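Succinyl-CoA ligase (ADP-forming) subunit alpha (Methanosaeta concilii, PDB 6HXI) is a coenzyme A-binding ligase-family protein that carries a citrate-synthase-like C-terminal domain in the same chain and assembles from several copies. Local coordinates at residues 84-89 with 95-100; 14-19 with 73-78; 421-426 with 597-602; 412-417 with 585-590. All coordinates share one frame; numbering follows the deposited sequence.

Overall arrangement
The four contacts fall into two pairs, one in the N-terminal region and one in the C-terminal domain. Contacts 1 and 2 lie in the N-terminal coenzyme A-binding region, centres about 11 Å apart, and share one sheet: strands 83-86 and 15-18 are neighbours in it. V85 O and Y18 N, 2.7 Å apart, probably form one of the hydrogen bonds joining them. Contact 1 runs on into the coenzyme A pocket through F87, A88 and S89. Contacts 3 and 4, centres about 13 Å apart, belong to the helical citrate-synthase-like domain, where I426 packs on both H587 and P417, and both reach the second subunit. The centres of contacts 1 and 4 are about 54 Å apart.

Contact 1: residues 84-89 with 95-100; sequences MVNFAS and ETTMEA. With COA (coenzyme A), chain G.
Strand 84-86 and helix 95-100 run antiparallel, with axes 10.0 Å apart at 172°, so that M84 comes opposite A100, N86 opposite T97 and A88 opposite T96. They are the first strand and the helix of a beta-alpha-beta crossover completed by strand 108-111, in the Rossmann-like part of the chain that binds coenzyme A. N86 carries the polar contact. With CG anti to its backbone N (chi1 -170°), its amide extends to the helix and spends one N-H on each of two threonines. ND2 reaches T96 OG1 at 2.9 Å, at an N-H...O angle of 155°, and T97 OG1 also at 2.9 Å, on a more bent bond. Both hydroxyls are also hydrogen-bonded to backbone carbonyls about one turn back, T96 OG1 to S92 O, just before the helix, and T97 OG1 to A93 O. At the amide's other end, OD1 receives A88 N at 3.0 Å from above the carbonyl plane, forming an Asx turn. M84 bends at its thioether and lays SD 3.8 Å from A100 CB. Beyond the turn, S89 OG makes a short 2.5 Å hydrogen bond to coenzyme A O7A, a phosphate oxygen; R91 and S92 also hydrogen-bond the ligand. With both amide ends engaged, N86 is held against flipping and ties the turn leading to the ligand to the first turns of the helix.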
loop_
_atom_site.group_PDB
_atom_site.type_symbol
_atom_site.label_atom_id
_atom_site.label_comp_id
_atom_site.label_asym_id
_atom_site.label_seq_id
_atom_site.Cartn_x
_atom_site.Cartn_y
_atom_site.Cartn_z
ATOM N N MET B 84 -40.573 10.189 25.146
ATOM C CA MET B 84 -39.784 10.466 23.953
ATOM C C MET B 84 -39.556 11.973 23.819
ATOM O O MET B 84 -40.519 12.741 23.800
ATOM C CB MET B 84 -40.375 9.893 22.656
ATOM C CG MET B 84 -39.406 10.075 21.478
ATOM S SD MET B 84 -39.898 9.275 19.947
ATOM C CE MET B 84 -40.659 10.659 19.048
ATOM N N VAL B 85 -38.266 12.395 23.723
ATOM C CA VAL B 85 -37.849 13.785 23.497
ATOM C C VAL B 85 -37.620 13.845 22.009
ATOM O O VAL B 85 -36.676 13.227 21.507
ATOM C CB VAL B 85 -36.609 14.196 24.338
ATOM C CG1 VAL B 85 -36.239 15.652 24.092
ATOM C CG2 VAL B 85 -36.836 13.932 25.838
ATOM N N ASN B 86 -38.567 14.483 21.276
ATOM C CA ASN B 86 -38.595 14.525 19.823
ATOM C C ASN B 86 -37.961 15.772 19.233
ATOM O O ASN B 86 -38.573 16.847 19.237
ATOM C CB ASN B 86 -40.040 14.323 19.324
ATOM C CG ASN B 86 -40.181 14.110 17.829
ATOM O OD1 ASN B 86 -39.214 14.093 17.090
ATOM N ND2 ASN B 86 -41.386 13.875 17.357
ATOM N N PHE B 87 -36.743 15.620 18.688
ATOM C CA PHE B 87 -36.007 16.707 18.025
ATOM C C PHE B 87 -36.128 16.666 16.509
ATOM O O PHE B 87 -35.308 17.264 15.829
ATOM C CB PHE B 87 -34.526 16.693 18.398
ATOM C CG PHE B 87 -34.233 17.188 19.784
ATOM C CD1 PHE B 87 -34.168 18.552 20.052
ATOM C CD2 PHE B 87 -33.909 16.298 20.802
ATOM C CE1 PHE B 87 -33.868 19.015 21.336
ATOM C CE2 PHE B 87 -33.605 16.766 22.084
ATOM C CZ PHE B 87 -33.625 18.125 22.350
ATOM N N ALA B 88 -37.152 15.993 15.972
ATOM C CA ALA B 88 -37.393 15.964 14.519
ATOM C C ALA B 88 -37.741 17.382 14.052
ATOM O O ALA B 88 -38.273 18.160 14.840
ATOM C CB ALA B 88 -38.546 15.020 14.205
ATOM N N SER B 89 -37.442 17.728 12.803
ATOM C CA SER B 89 -37.790 19.053 12.257
ATOM C C SER B 89 -39.354 19.205 12.152
ATOM O O SER B 89 -40.093 18.226 12.331
ATOM C CB SER B 89 -37.169 19.228 10.868
ATOM O OG SER B 89 -38.036 18.721 9.862
ATOM N N GLU B 95 -45.279 12.828 11.892
ATOM C CA GLU B 95 -45.126 11.397 11.642
ATOM C C GLU B 95 -44.430 10.649 12.797
ATOM O O GLU B 95 -44.895 9.587 13.205
ATOM C CB GLU B 95 -44.378 11.158 10.317
ATOM C CG GLU B 95 -45.238 11.293 9.069
ATOM C CD GLU B 95 -44.958 10.304 7.942
ATOM O OE1 GLU B 95 -45.908 9.983 7.187
ATOM O OE2 GLU B 95 -43.801 9.827 7.833
ATOM N N THR B 96 -43.349 11.225 13.329
ATOM C CA THR B 96 -42.559 10.631 14.416
ATOM C C THR B 96 -43.323 10.666 15.755
ATOM O O THR B 96 -43.322 9.659 16.460
ATOM C CB THR B 96 -41.152 11.258 14.464
ATOM O OG1 THR B 96 -41.270 12.657 14.740
ATOM C CG2 THR B 96 -40.366 11.043 13.134
ATOM N N THR B 97 -44.023 11.766 16.069
ATOM C CA THR B 97 -44.838 11.851 17.300
ATOM C C THR B 97 -45.993 10.849 17.251
ATOM O O THR B 97 -46.242 10.148 18.235
ATOM C CB THR B 97 -45.374 13.265 17.539
ATOM O OG1 THR B 97 -44.275 14.179 17.561
ATOM C CG2 THR B 97 -46.166 13.368 18.835
ATOM N N MET B 98 -46.662 10.763 16.086
ATOM C CA MET B 98 -47.767 9.855 15.861
ATOM C C MET B 98 -47.318 8.408 16.014
ATOM O O MET B 98 -48.001 7.630 16.689
ATOM C CB MET B 98 -48.460 10.134 14.517
ATOM C CG MET B 98 -49.242 11.457 14.492
ATOM S SD MET B 98 -50.661 11.507 15.611
ATOM C CE MET B 98 -51.825 10.414 14.721
ATOM N N GLU B 99 -46.134 8.075 15.468
ATOM C CA GLU B 99 -45.552 6.734 15.613
ATOM C C GLU B 99 -45.232 6.420 17.088
ATOM O O GLU B 99 -45.563 5.340 17.559
ATOM C CB GLU B 99 -44.317 6.583 14.718
ATOM C CG GLU B 99 -43.897 5.140 14.492
ATOM C CD GLU B 99 -42.710 4.950 13.565
ATOM O OE1 GLU B 99 -42.498 3.804 13.102
ATOM O OE2 GLU B 99 -42.001 5.947 13.287
ATOM N N ALA B 100 -44.635 7.372 17.822
ATOM C CA ALA B 100 -44.341 7.183 19.241
ATOM C C ALA B 100 -45.626 7.008 20.075
ATOM O O ALA B 100 -45.647 6.164 20.978
ATOM C CB ALA B 100 -43.530 8.352 19.767
HETATM N N1A COA G . -29.050 15.173 2.122
HETATM C C2A COA G . -30.375 15.347 2.182
HETATM N N3A COA G . -31.113 15.819 3.196
HETATM C C4A COA G . -30.351 16.073 4.271
HETATM C C5A COA G . -28.977 15.934 4.362
HETATM C C6A COA G . -28.304 15.492 3.206
HETATM N N6A COA G . -26.978 15.403 3.115
HETATM N N7A COA G . -28.543 16.192 5.653
HETATM C C8A COA G . -29.642 16.488 6.300
HETATM N N9A COA G . -30.776 16.432 5.530
HETATM C C1B COA G . -32.156 16.664 5.953
HETATM C C2B COA G . -32.646 15.800 7.109
HETATM O O2B COA G . -33.058 14.510 6.651
HETATM C C3B COA G . -33.824 16.645 7.606
HETATM O O3B COA G . -34.999 16.469 6.785
HETATM P P3B COA G . -36.488 16.687 7.313
HETATM O O7A COA G . -36.540 18.050 7.918
HETATM O O8A COA G . -37.364 16.525 6.124
HETATM O O9A COA G . -36.754 15.539 8.303
HETATM C C4B COA G . -33.391 18.089 7.321
HETATM O O4B COA G . -32.289 18.001 6.395
HETATM C C5B COA G . -32.992 18.894 8.532
HETATM O O5B COA G . -32.146 18.065 9.351
HETATM P P1A COA G . -32.299 18.035 10.978
HETATM O O1A COA G . -31.135 17.443 11.684
HETATM O O2A COA G . -33.631 17.447 11.417
HETATM O O3A COA G . -32.338 19.620 11.152
HETATM P P2A COA G . -32.246 20.739 12.281
HETATM O O4A COA G . -30.837 21.130 12.482
HETATM O O5A COA G . -33.054 21.900 11.750
HETATM O O6A COA G . -32.894 20.120 13.632
HETATM C CBP COA G . -34.505 20.968 15.256
HETATM C CCP COA G . -34.298 20.225 13.931
HETATM C CDP COA G . -36.012 21.023 15.542
HETATM C CEP COA G . -33.793 20.248 16.418
HETATM C CAP COA G . -33.929 22.404 15.114
HETATM O OAP COA G . -34.344 23.006 13.901
HETATM C C9P COA G . -34.193 23.363 16.268
HETATM O O9P COA G . -33.491 23.314 17.281
HETATM N N8P COA G . -35.196 24.241 16.107
HETATM C C7P COA G . -35.627 25.152 17.159
HETATM C C6P COA G . -37.028 24.849 17.618
HETATM C C5P COA G . -37.526 25.848 18.635
HETATM O O5P COA G . -37.121 27.010 18.629
HETATM N N4P COA G . -38.396 25.391 19.535
HETATM C C3P COA G . -38.888 26.197 20.644
HETATM C C2P COA G . -37.920 26.242 21.810
HETATM S S1P COA G . -38.802 27.108 23.138
#

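Contact 2: residues 14-19 with 73-78; sequences KAFVYG and LAALAY
The F16 ring takes A74 CB over one face, the methyl standing 3.7 Å above the plane and displaced toward the rim; Y78 O and A75 N approach the ring obliquely. Measured to the ring centroid, A74 CB lies 4.1 Å away and 24° off the normal, a CH-pi contact. A chi1 of -62° sets CG beside the backbone N and points the ring into the C-terminal end of helix 71-77, where CZ comes within 3.4 Å of Y78 O. The same CZ atom is 3.4 Å from A74 O, a carbonyl already engaged by Y78 N in the last helical turn. Y78 CB adds an apolar touch on CE1 at 3.8 Å, while its own ring turns off to P66 and Y68 of strand 61-68. This is the helix of a crossover from strand 61-68 to strand 83-86, and it packs across strand 15-18 on the way; I46 and A81 also touch F16. The contact is thus essentially apolar: one aromatic side chain makes the whole of the strand's share of it. The ring is held by dispersion and the one CH-pi contact, with two carbonyl oxygens close to CZ but no polar group on the phenylalanine to bond them.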
loop_
_atom_site.group_PDB
_atom_site.type_symbol
_atom_site.label_atom_id
_atom_site.label_comp_id
_atom_site.label_asym_id
_atom_site.label_seq_id
_atom_site.Cartn_x
_atom_site.Cartn_y
_atom_site.Cartn_z
ATOM N N LYS B 14 -37.251 7.034 32.375
ATOM C CA LYS B 14 -36.358 6.616 31.300
ATOM C C LYS B 14 -36.957 7.125 29.982
ATOM O O LYS B 14 -38.185 7.110 29.786
ATOM C CB LYS B 14 -36.167 5.091 31.304
ATOM C CG LYS B 14 -35.295 4.590 32.443
ATOM C CD LYS B 14 -33.817 4.906 32.229
ATOM C CE LYS B 14 -32.941 4.095 33.144
ATOM N NZ LYS B 14 -31.527 4.116 32.696
ATOM N N ALA B 15 -36.094 7.627 29.116
ATOM C CA ALA B 15 -36.505 8.285 27.897
ATOM C C ALA B 15 -35.710 7.885 26.660
ATOM O O ALA B 15 -34.596 7.367 26.762
ATOM C CB ALA B 15 -36.402 9.804 28.080
ATOM N N PHE B 16 -36.293 8.187 25.483
ATOM C CA PHE B 16 -35.655 8.073 24.192
ATOM C C PHE B 16 -35.481 9.487 23.713
ATOM O O PHE B 16 -36.334 10.335 23.959
ATOM C CB PHE B 16 -36.530 7.333 23.182
ATOM C CG PHE B 16 -36.890 5.904 23.514
ATOM C CD1 PHE B 16 -35.896 4.955 23.743
ATOM C CD2 PHE B 16 -38.211 5.487 23.501
ATOM C CE1 PHE B 16 -36.226 3.618 23.988
ATOM C CE2 PHE B 16 -38.544 4.161 23.784
ATOM C CZ PHE B 16 -37.546 3.224 23.998
ATOM N N VAL B 17 -34.367 9.757 23.068
ATOM C CA VAL B 17 -34.128 11.041 22.446
ATOM C C VAL B 17 -34.195 10.743 20.959
ATOM O O VAL B 17 -33.358 9.997 20.450
ATOM C CB VAL B 17 -32.776 11.691 22.872
ATOM C CG1 VAL B 17 -32.477 12.941 22.026
ATOM C CG2 VAL B 17 -32.778 12.038 24.353
ATOM N N TYR B 18 -35.230 11.242 20.283
ATOM C CA TYR B 18 -35.390 11.094 18.834
ATOM C C TYR B 18 -34.637 12.261 18.184
ATOM O O TYR B 18 -34.985 13.435 18.397
ATOM C CB TYR B 18 -36.882 11.104 18.402
ATOM C CG TYR B 18 -37.037 10.768 16.936
ATOM C CD1 TYR B 18 -36.808 11.728 15.955
ATOM C CD2 TYR B 18 -37.319 9.466 16.523
ATOM C CE1 TYR B 18 -36.866 11.410 14.609
ATOM C CE2 TYR B 18 -37.395 9.139 15.171
ATOM C CZ TYR B 18 -37.155 10.113 14.220
ATOM O OH TYR B 18 -37.237 9.815 12.890
ATOM N N GLY B 19 -33.618 11.921 17.403
ATOM C CA GLY B 19 -32.779 12.888 16.712
ATOM C C GLY B 19 -31.405 12.919 17.336
ATOM O O GLY B 19 -31.288 12.905 18.558
ATOM N N LEU B 73 -38.344 -0.266 17.136
ATOM C CA LEU B 73 -37.187 -1.100 17.498
ATOM C C LEU B 73 -36.629 -0.713 18.865
ATOM O O LEU B 73 -36.295 -1.599 19.661
ATOM C CB LEU B 73 -36.086 -1.057 16.437
ATOM C CG LEU B 73 -36.291 -1.946 15.214
ATOM C CD1 LEU B 73 -35.356 -1.549 14.100
ATOM C CD2 LEU B 73 -36.080 -3.418 15.547
ATOM N N ALA B 74 -36.571 0.596 19.151
ATOM C CA ALA B 74 -36.100 1.111 20.440
ATOM C C ALA B 74 -37.079 0.735 21.534
ATOM O O ALA B 74 -36.648 0.238 22.572
ATOM C CB ALA B 74 -35.920 2.618 20.387
ATOM N N ALA B 75 -38.397 0.931 21.288
ATOM C CA ALA B 75 -39.460 0.640 22.248
ATOM C C ALA B 75 -39.459 -0.829 22.669
ATOM O O ALA B 75 -39.554 -1.115 23.861
ATOM C CB ALA B 75 -40.813 1.049 21.689
ATOM N N LEU B 76 -39.271 -1.741 21.704
ATOM C CA LEU B 76 -39.175 -3.178 21.954
ATOM C C LEU B 76 -37.914 -3.538 22.774
ATOM O O LEU B 76 -37.979 -4.417 23.633
ATOM C CB LEU B 76 -39.213 -3.962 20.630
ATOM C CG LEU B 76 -39.610 -5.430 20.762
ATOM C CD1 LEU B 76 -41.124 -5.592 20.753
ATOM C CD2 LEU B 76 -38.986 -6.261 19.667
ATOM N N ALA B 77 -36.787 -2.845 22.535
ATOM C CA ALA B 77 -35.558 -3.091 23.302
ATOM C C ALA B 77 -35.631 -2.472 24.717
ATOM O O ALA B 77 -35.206 -3.099 25.684
ATOM C CB ALA B 77 -34.355 -2.554 22.551
ATOM N N TYR B 78 -36.205 -1.263 24.845
ATOM C CA TYR B 78 -36.322 -0.568 26.129
ATOM C C TYR B 78 -37.784 -0.252 26.469
ATOM O O TYR B 78 -38.175 0.919 26.399
ATOM C CB TYR B 78 -35.395 0.680 26.182
ATOM C CG TYR B 78 -33.928 0.319 26.077
ATOM C CD1 TYR B 78 -33.197 -0.044 27.206
ATOM C CD2 TYR B 78 -33.307 0.208 24.839
ATOM C CE1 TYR B 78 -31.875 -0.470 27.111
ATOM C CE2 TYR B 78 -31.992 -0.238 24.727
ATOM C CZ TYR B 78 -31.270 -0.555 25.867
ATOM O OH TYR B 78 -29.961 -0.986 25.753
#

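Contact 3: residues 421-426 with 597-602; sequences GAHNAI and RLYRHP
H423 and Y599 both set CG anti to the backbone N (chi1 178° and 180°), stretching their rings toward each other between helix 420-430 and the loop after helix 571-594 in the citrate-synthase-like helical domain. The result is an offset edge-to-face (T-shaped) aromatic pair: planes at 90°, centroids 5.9 Å apart, and the edge of the imidazole directed at the phenol face. The nearest atoms, H423 CE1 and Y599 CE2, are 4.4 Å apart, so the touch is light. Other subunits also meet these rings. H423 NE2 is hydrogen-bonded to H423 NE2 of the third subunit, and the H423 ring stacks on H601 of that copy, while F355 of the second subunit meets the Y599 ring. The contact therefore lies at a junction of subunits. Within the loop, H601 N sits over the rim of the Y599 ring, and the phenol is tied down by a 2.8 Å hydrogen bond between Y599 OH and H601 ND1.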
loop_
_atom_site.group_PDB
_atom_site.type_symbol
_atom_site.label_atom_id
_atom_site.label_comp_id
_atom_site.label_asym_id
_atom_site.label_seq_id
_atom_site.Cartn_x
_atom_site.Cartn_y
_atom_site.Cartn_z
ATOM N N GLY B 421 5.664 -1.743 -12.057
ATOM C CA GLY B 421 4.502 -1.044 -11.517
ATOM C C GLY B 421 3.208 -1.369 -12.219
ATOM O O GLY B 421 2.227 -1.716 -11.563
ATOM N N ALA B 422 3.204 -1.285 -13.564
ATOM C CA ALA B 422 2.006 -1.552 -14.352
ATOM C C ALA B 422 1.670 -3.040 -14.191
ATOM O O ALA B 422 0.531 -3.390 -13.945
ATOM C CB ALA B 422 2.242 -1.186 -15.809
ATOM N N HIS B 423 2.672 -3.863 -14.231
ATOM C CA HIS B 423 2.548 -5.324 -14.090
ATOM C C HIS B 423 1.918 -5.715 -12.756
ATOM O O HIS B 423 0.972 -6.473 -12.763
ATOM C CB HIS B 423 3.865 -6.068 -14.362
ATOM C CG HIS B 423 3.711 -7.549 -14.172
ATOM N ND1 HIS B 423 3.061 -8.346 -15.136
ATOM C CD2 HIS B 423 4.120 -8.336 -13.144
ATOM C CE1 HIS B 423 3.111 -9.599 -14.662
ATOM N NE2 HIS B 423 3.707 -9.636 -13.450
ATOM N N ASN B 424 2.353 -5.140 -11.654
ATOM C CA ASN B 424 1.767 -5.448 -10.346
ATOM C C ASN B 424 0.326 -4.958 -10.211
ATOM O O ASN B 424 -0.497 -5.654 -9.591
ATOM C CB ASN B 424 2.639 -4.958 -9.181
ATOM C CG ASN B 424 3.690 -5.947 -8.817
ATOM O OD1 ASN B 424 4.113 -6.761 -9.635
ATOM N ND2 ASN B 424 4.107 -5.937 -7.565
ATOM N N ALA B 425 0.047 -3.764 -10.756
ATOM C CA ALA B 425 -1.288 -3.133 -10.747
ATOM C C ALA B 425 -2.290 -4.015 -11.550
ATOM O O ALA B 425 -3.424 -4.146 -11.155
ATOM C CB ALA B 425 -1.223 -1.676 -11.319
ATOM N N ILE B 426 -1.831 -4.646 -12.651
ATOM C CA ILE B 426 -2.606 -5.509 -13.529
ATOM C C ILE B 426 -2.907 -6.812 -12.844
ATOM O O ILE B 426 -4.017 -7.308 -12.968
ATOM C CB ILE B 426 -1.819 -5.711 -14.881
ATOM C CG1 ILE B 426 -1.970 -4.458 -15.795
ATOM C CG2 ILE B 426 -2.225 -7.022 -15.604
ATOM C CD1 ILE B 426 -1.040 -4.447 -17.031
ATOM N N ARG B 597 -9.149 -12.475 -16.139
ATOM C CA ARG B 597 -9.195 -13.495 -15.085
ATOM C C ARG B 597 -8.014 -13.367 -14.155
ATOM O O ARG B 597 -7.046 -12.718 -14.522
ATOM C CB ARG B 597 -9.165 -14.925 -15.710
ATOM C CG ARG B 597 -10.176 -15.243 -16.821
ATOM C CD ARG B 597 -11.491 -14.487 -16.737
ATOM N NE ARG B 597 -12.271 -14.833 -15.550
ATOM C CZ ARG B 597 -13.174 -14.033 -14.999
ATOM N NH1 ARG B 597 -13.428 -12.839 -15.527
ATOM N NH2 ARG B 597 -13.845 -14.424 -13.923
ATOM N N LEU B 598 -8.047 -14.096 -13.007
ATOM C CA LEU B 598 -6.990 -14.201 -12.027
ATOM C C LEU B 598 -5.686 -14.648 -12.726
ATOM O O LEU B 598 -5.675 -15.594 -13.520
ATOM C CB LEU B 598 -7.411 -15.246 -10.957
ATOM C CG LEU B 598 -6.425 -15.572 -9.811
ATOM C CD1 LEU B 598 -6.363 -14.445 -8.848
ATOM C CD2 LEU B 598 -6.832 -16.817 -9.074
ATOM N N TYR B 599 -4.574 -13.990 -12.396
ATOM C CA TYR B 599 -3.289 -14.374 -12.975
ATOM C C TYR B 599 -2.625 -15.387 -12.068
ATOM O O TYR B 599 -2.678 -15.238 -10.847
ATOM C CB TYR B 599 -2.375 -13.156 -13.051
ATOM C CG TYR B 599 -0.998 -13.422 -13.632
ATOM C CD1 TYR B 599 -0.839 -13.793 -14.967
ATOM C CD2 TYR B 599 0.152 -13.287 -12.853
ATOM C CE1 TYR B 599 0.422 -14.045 -15.505
ATOM C CE2 TYR B 599 1.424 -13.454 -13.410
ATOM C CZ TYR B 599 1.550 -13.811 -14.745
ATOM O OH TYR B 599 2.771 -14.062 -15.323
ATOM N N ARG B 600 -1.937 -16.356 -12.653
ATOM C CA ARG B 600 -1.099 -17.291 -11.940
ATOM C C ARG B 600 0.163 -17.358 -12.798
ATOM O O ARG B 600 0.050 -17.536 -14.003
ATOM C CB ARG B 600 -1.760 -18.657 -11.773
ATOM C CG ARG B 600 -1.368 -19.296 -10.414
ATOM C CD ARG B 600 -1.617 -20.790 -10.354
ATOM N NE ARG B 600 -1.568 -21.296 -8.973
ATOM C CZ ARG B 600 -0.578 -22.048 -8.495
ATOM N NH1 ARG B 600 0.441 -22.391 -9.275
ATOM N NH2 ARG B 600 -0.604 -22.471 -7.233
ATOM N N HIS B 601 1.346 -17.112 -12.217
ATOM C CA HIS B 601 2.572 -17.172 -13.015
ATOM C C HIS B 601 2.819 -18.595 -13.599
ATOM O O HIS B 601 2.626 -19.584 -12.882
ATOM C CB HIS B 601 3.786 -16.652 -12.176
ATOM C CG HIS B 601 4.945 -16.258 -13.020
ATOM N ND1 HIS B 601 4.858 -15.194 -13.921
ATOM C CD2 HIS B 601 6.165 -16.822 -13.132
ATOM C CE1 HIS B 601 6.025 -15.149 -14.541
ATOM N NE2 HIS B 601 6.845 -16.105 -14.097
ATOM N N PRO B 602 3.168 -18.771 -14.899
ATOM C CA PRO B 602 3.374 -20.152 -15.408
ATOM C C PRO B 602 4.484 -20.901 -14.669
ATOM O O PRO B 602 5.559 -20.351 -14.418
ATOM C CB PRO B 602 3.664 -19.967 -16.911
ATOM C CG PRO B 602 3.923 -18.564 -17.106
ATOM C CD PRO B 602 3.362 -17.767 -15.962
#

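Contact 4: residues 412-417 with 585-590; sequences VADHGP and IGHILD
The polar part of the contact centres on D414 OD2, which takes the N-H of H587 NE2 at 2.8 Å with an N-H...O angle of 148°. The two side chains come from opposite directions, and OD2 is met on its syn side, although the donor stands 32° out of the carboxylate plane. From the opposite face of that plane G416 N delivers a second bond to OD2, at 2.9 Å, closing an Asx turn in the loop between helices 399-412 and 420-430. S360 of the second subunit gives a further hydrogen bond to the same oxygen. The nonpolar part belongs to P417, whose CA lies over one face of the H587 imidazole and whose CB is 3.7 Å from H587 CE1; A422 and I426 also touch this histidine. Joined at NE2 and with the proline over one face, the imidazole is probably held in one orientation, and one buried oxygen ties together loop 412-417, helix 571-594 and a neighbouring subunit.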
loop_
_atom_site.group_PDB
_atom_site.type_symbol
_atom_site.label_atom_id
_atom_site.label_comp_id
_atom_site.label_asym_id
_atom_site.label_seq_id
_atom_site.Cartn_x
_atom_site.Cartn_y
_atom_site.Cartn_z
ATOM N N VAL B 412 6.030 10.598 -18.494
ATOM C CA VAL B 412 6.158 9.410 -17.653
ATOM C C VAL B 412 4.794 8.742 -17.370
ATOM O O VAL B 412 4.772 7.759 -16.635
ATOM C CB VAL B 412 6.981 9.635 -16.358
ATOM C CG1 VAL B 412 8.344 10.274 -16.653
ATOM C CG2 VAL B 412 6.212 10.470 -15.320
ATOM N N ALA B 413 3.676 9.247 -17.935
ATOM C CA ALA B 413 2.317 8.723 -17.666
ATOM C C ALA B 413 2.225 7.193 -17.779
ATOM O O ALA B 413 1.661 6.545 -16.908
ATOM C CB ALA B 413 1.285 9.383 -18.538
ATOM N N ASP B 414 2.842 6.638 -18.802
ATOM C CA ASP B 414 2.847 5.210 -18.969
ATOM C C ASP B 414 3.969 4.759 -19.855
ATOM O O ASP B 414 4.318 5.452 -20.778
ATOM C CB ASP B 414 1.522 4.710 -19.581
ATOM C CG ASP B 414 1.317 3.259 -19.187
ATOM O OD1 ASP B 414 1.322 2.970 -17.958
ATOM O OD2 ASP B 414 1.317 2.391 -20.102
ATOM N N HIS B 415 4.451 3.550 -19.630
ATOM C CA HIS B 415 5.463 2.941 -20.452
ATOM C C HIS B 415 5.081 1.470 -20.768
ATOM O O HIS B 415 5.944 0.620 -20.936
ATOM C CB HIS B 415 6.874 3.097 -19.852
ATOM C CG HIS B 415 7.959 2.964 -20.887
ATOM N ND1 HIS B 415 7.830 3.511 -22.168
ATOM C CD2 HIS B 415 9.173 2.385 -20.792
ATOM C CE1 HIS B 415 8.959 3.228 -22.799
ATOM N NE2 HIS B 415 9.785 2.522 -22.020
ATOM N N GLY B 416 3.795 1.231 -20.963
ATOM C CA GLY B 416 3.294 -0.081 -21.350
ATOM C C GLY B 416 3.044 -0.929 -20.122
ATOM O O GLY B 416 3.418 -0.566 -18.988
ATOM N N PRO B 417 2.384 -2.079 -20.341
ATOM C CA PRO B 417 1.968 -2.932 -19.213
ATOM C C PRO B 417 3.025 -3.842 -18.610
ATOM O O PRO B 417 2.782 -4.456 -17.590
ATOM C CB PRO B 417 0.862 -3.772 -19.861
ATOM C CG PRO B 417 1.325 -3.972 -21.273
ATOM C CD PRO B 417 1.862 -2.600 -21.630
ATOM N N ILE B 585 -3.553 3.475 -13.162
ATOM C CA ILE B 585 -5.031 3.564 -13.120
ATOM C C ILE B 585 -5.583 3.105 -14.499
ATOM O O ILE B 585 -6.498 2.298 -14.561
ATOM C CB ILE B 585 -5.467 5.013 -12.754
ATOM C CG1 ILE B 585 -5.106 5.314 -11.233
ATOM C CG2 ILE B 585 -6.989 5.179 -12.995
ATOM C CD1 ILE B 585 -5.020 6.798 -10.818
ATOM N N GLY B 586 -5.004 3.600 -15.572
ATOM C CA GLY B 586 -5.368 3.174 -16.925
ATOM C C GLY B 586 -5.339 1.655 -17.090
ATOM O O GLY B 586 -6.315 1.036 -17.533
ATOM N N HIS B 587 -4.236 1.032 -16.753
ATOM C CA HIS B 587 -4.103 -0.448 -16.887
ATOM C C HIS B 587 -5.076 -1.238 -15.955
ATOM O O HIS B 587 -5.688 -2.233 -16.355
ATOM C CB HIS B 587 -2.650 -0.857 -16.573
ATOM C CG HIS B 587 -1.712 -0.506 -17.701
ATOM N ND1 HIS B 587 -1.850 -1.081 -18.926
ATOM C CD2 HIS B 587 -0.649 0.326 -17.713
ATOM C CE1 HIS B 587 -0.884 -0.570 -19.675
ATOM N NE2 HIS B 587 -0.134 0.286 -18.982
ATOM N N ILE B 588 -5.269 -0.758 -14.748
ATOM C CA ILE B 588 -6.229 -1.406 -13.822
ATOM C C ILE B 588 -7.639 -1.417 -14.438
ATOM O O ILE B 588 -8.301 -2.440 -14.385
ATOM C CB ILE B 588 -6.232 -0.597 -12.502
ATOM C CG1 ILE B 588 -4.916 -0.801 -11.726
ATOM C CG2 ILE B 588 -7.507 -0.928 -11.685
ATOM C CD1 ILE B 588 -4.639 0.342 -10.735
ATOM N N LEU B 589 -8.097 -0.251 -14.971
ATOM C CA LEU B 589 -9.418 -0.051 -15.578
ATOM C C LEU B 589 -9.570 -0.867 -16.855
ATOM O O LEU B 589 -10.648 -1.395 -17.117
ATOM C CB LEU B 589 -9.655 1.449 -15.880
ATOM C CG LEU B 589 -9.817 2.389 -14.666
ATOM C CD1 LEU B 589 -9.699 3.842 -15.095
ATOM C CD2 LEU B 589 -11.141 2.177 -13.939
ATOM N N ASP B 590 -8.482 -0.967 -17.634
ATOM C CA ASP B 590 -8.408 -1.729 -18.871
ATOM C C ASP B 590 -8.693 -3.202 -18.585
ATOM O O ASP B 590 -9.507 -3.793 -19.279
ATOM C CB ASP B 590 -7.048 -1.527 -19.555
ATOM C CG ASP B 590 -6.944 -2.044 -20.997
ATOM O OD1 ASP B 590 -7.972 -2.090 -21.687
ATOM O OD2 ASP B 590 -5.818 -2.349 -21.447
#